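Local coordinates for protein methanogen homoaconitase small subunit (Methanocaldococcus jannaschii, PDB 2PKP) that forms the small subunit of a hydro-lyase that interconverts homocitrate and homoisocitrate through cis-homoaconitate, at residues G58-C63 and S86-F91. Numbering follows the deposited sequence.
Sequences GENFGC and SFARIF. With ZN (zinc ion), chain B.
F61 and F87 form a single beta bridge between two loops that leave parallel neighbours, strands 54-57 and 81-84, in the swivel-type domain of the aconitase family. F61 N donates to S86 O at 3.0 Å, and A88 N donates to F61 O at 2.9 Å. These two bonds make up the bridge. N60 to C63 make a type II turn, and A88 is the N-cap residue of helix 89-98.

S86 closes the other end. Its OG lies between the backbone N and the carbonyl carbon (chi1 62°). From there it takes a nearly straight bond from N60 N at 2.8 Å and donates to E59 OE1 at 2.6 Å, nearly along the C-O axis. The hydroxyl is thus gripped twice. The CB of A88 points into the turn and rests against G62 O and C63 CA.

The side-chain half of the contact is aromatic. F61 and F91 make a T-shaped pair, planes at 86°. F61 CD2 lies over one face of F91, offset toward the rim, and F61 CE2 comes within 3.4 Å of F91 CZ. CE1 of F87 touches CD2 of F61. I74 of helix 68-75 meets both F61 and F91. The F91 ring also lies against G62 CA, where the glycine has no side chain to get in the way. An alanine at F91 would probably open a gap beside G62 and leave the F61 edge without its aromatic face.

N60 ND2, at the start of the turn, donates to D13 OD1, which also binds the zinc ion held by C63. The O of a water molecule is also a ligand, 2.0 Å from the zinc. C63 SG binds the zinc at 2.2 Å.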
loop_
_atom_site.group_PDB
_atom_site.type_symbol
_atom_site.label_atom_id
_atom_site.label_comp_id
_atom_site.label_asym_id
_atom_site.label_seq_id
_atom_site.Cartn_x
_atom_site.Cartn_y
_atom_site.Cartn_z
ATOM N N GLY A 58 3.298 -17.546 14.381
ATOM C CA GLY A 58 3.587 -18.965 14.343
ATOM C C GLY A 58 2.508 -19.769 13.650
ATOM O O GLY A 58 1.995 -19.381 12.602
ATOM N N GLU A 59 2.147 -20.894 14.253
ATOM C CA GLU A 59 1.138 -21.774 13.681
ATOM C C GLU A 59 -0.288 -21.308 13.917
ATOM O O GLU A 59 -0.581 -20.604 14.887
ATOM C CB GLU A 59 1.287 -23.188 14.267
ATOM C CG GLU A 59 2.636 -23.823 14.030
ATOM C CD GLU A 59 2.761 -24.412 12.641
ATOM O OE1 GLU A 59 2.013 -23.983 11.741
ATOM O OE2 GLU A 59 3.616 -25.300 12.442
ATOM N N ASN A 60 -1.162 -21.693 12.998
ATOM C CA ASN A 60 -2.585 -21.420 13.106
ATOM C C ASN A 60 -3.010 -19.975 13.387
ATOM O O ASN A 60 -3.881 -19.727 14.223
ATOM C CB ASN A 60 -3.146 -22.369 14.176
ATOM C CG ASN A 60 -4.654 -22.460 14.155
ATOM O OD1 ASN A 60 -5.277 -22.466 13.091
ATOM N ND2 ASN A 60 -5.248 -22.559 15.335
ATOM N N PHE A 61 -2.420 -19.023 12.670
ATOM C CA PHE A 61 -2.770 -17.618 12.855
ATOM C C PHE A 61 -4.212 -17.369 12.398
ATOM O O PHE A 61 -4.652 -17.894 11.372
ATOM C CB PHE A 61 -1.827 -16.720 12.046
ATOM C CG PHE A 61 -2.066 -15.248 12.255
ATOM C CD1 PHE A 61 -1.505 -14.588 13.344
ATOM C CD2 PHE A 61 -2.857 -14.525 11.371
ATOM C CE1 PHE A 61 -1.728 -13.230 13.555
ATOM C CE2 PHE A 61 -3.092 -13.162 11.570
ATOM C CZ PHE A 61 -2.522 -12.515 12.667
ATOM N N GLY A 62 -4.936 -16.555 13.158
ATOM C CA GLY A 62 -6.313 -16.245 12.807
ATOM C C GLY A 62 -7.295 -17.303 13.276
ATOM O O GLY A 62 -8.456 -17.311 12.876
ATOM N N CYS A 63 -6.819 -18.198 14.132
ATOM C CA CYS A 63 -7.632 -19.275 14.667
ATOM C C CYS A 63 -8.958 -18.819 15.253
ATOM O O CYS A 63 -9.079 -17.713 15.783
ATOM C CB CYS A 63 -6.864 -20.025 15.758
ATOM S SG CYS A 63 -7.869 -21.276 16.601
ATOM N N SER A 86 1.399 -21.243 9.467
ATOM C CA SER A 86 0.139 -21.766 8.946
ATOM C C SER A 86 -0.999 -20.818 9.322
ATOM O O SER A 86 -0.895 -20.054 10.287
ATOM C CB SER A 86 -0.140 -23.183 9.468
ATOM O OG SER A 86 -0.267 -23.212 10.877
ATOM N N PHE A 87 -2.081 -20.871 8.552
ATOM C CA PHE A 87 -3.234 -20.005 8.766
ATOM C C PHE A 87 -4.527 -20.778 8.962
ATOM O O PHE A 87 -4.767 -21.778 8.282
ATOM C CB PHE A 87 -3.448 -19.092 7.558
ATOM C CG PHE A 87 -2.396 -18.037 7.383
ATOM C CD1 PHE A 87 -2.496 -16.821 8.052
ATOM C CD2 PHE A 87 -1.322 -18.244 6.519
ATOM C CE1 PHE A 87 -1.548 -15.821 7.861
ATOM C CE2 PHE A 87 -0.365 -17.248 6.319
ATOM C CZ PHE A 87 -0.479 -16.034 6.990
ATOM N N ALA A 88 -5.366 -20.303 9.878
ATOM C CA ALA A 88 -6.662 -20.930 10.081
ATOM C C ALA A 88 -7.352 -20.787 8.721
ATOM O O ALA A 88 -7.234 -19.751 8.055
ATOM C CB ALA A 88 -7.449 -20.194 11.165
ATOM N N ARG A 89 -8.055 -21.831 8.307
ATOM C CA ARG A 89 -8.738 -21.843 7.020
ATOM C C ARG A 89 -9.649 -20.649 6.769
ATOM O O ARG A 89 -9.551 -20.003 5.730
ATOM C CB ARG A 89 -9.551 -23.136 6.878
ATOM C CG ARG A 89 -8.722 -24.405 7.027
ATOM C CD ARG A 89 -9.561 -25.682 6.905
ATOM N NE ARG A 89 -10.161 -25.855 5.582
ATOM C CZ ARG A 89 -11.317 -25.316 5.201
ATOM N NH1 ARG A 89 -12.017 -24.564 6.042
ATOM N NH2 ARG A 89 -11.778 -25.535 3.976
ATOM N N ILE A 90 -10.532 -20.356 7.716
ATOM C CA ILE A 90 -11.467 -19.253 7.554
ATOM C C ILE A 90 -10.767 -17.904 7.457
ATOM O O ILE A 90 -11.112 -17.080 6.612
ATOM C CB ILE A 90 -12.491 -19.229 8.706
ATOM C CG1 ILE A 90 -13.346 -20.502 8.651
ATOM C CG2 ILE A 90 -13.372 -17.988 8.603
ATOM C CD1 ILE A 90 -14.396 -20.603 9.750
ATOM N N PHE A 91 -9.779 -17.682 8.317
ATOM C CA PHE A 91 -9.045 -16.423 8.292
ATOM C C PHE A 91 -8.405 -16.228 6.921
ATOM O O PHE A 91 -8.483 -15.153 6.335
ATOM C CB PHE A 91 -7.947 -16.416 9.358
ATOM C CG PHE A 91 -7.085 -15.185 9.320
ATOM C CD1 PHE A 91 -7.455 -14.039 10.016
ATOM C CD2 PHE A 91 -5.926 -15.156 8.545
ATOM C CE1 PHE A 91 -6.685 -12.875 9.945
ATOM C CE2 PHE A 91 -5.145 -13.995 8.466
ATOM C CZ PHE A 91 -5.530 -12.853 9.168
HETATM ZN ZN ZN B . -6.837 -21.662 18.471
HETATM O O HOH W 1 -7.602 -20.326 19.692
#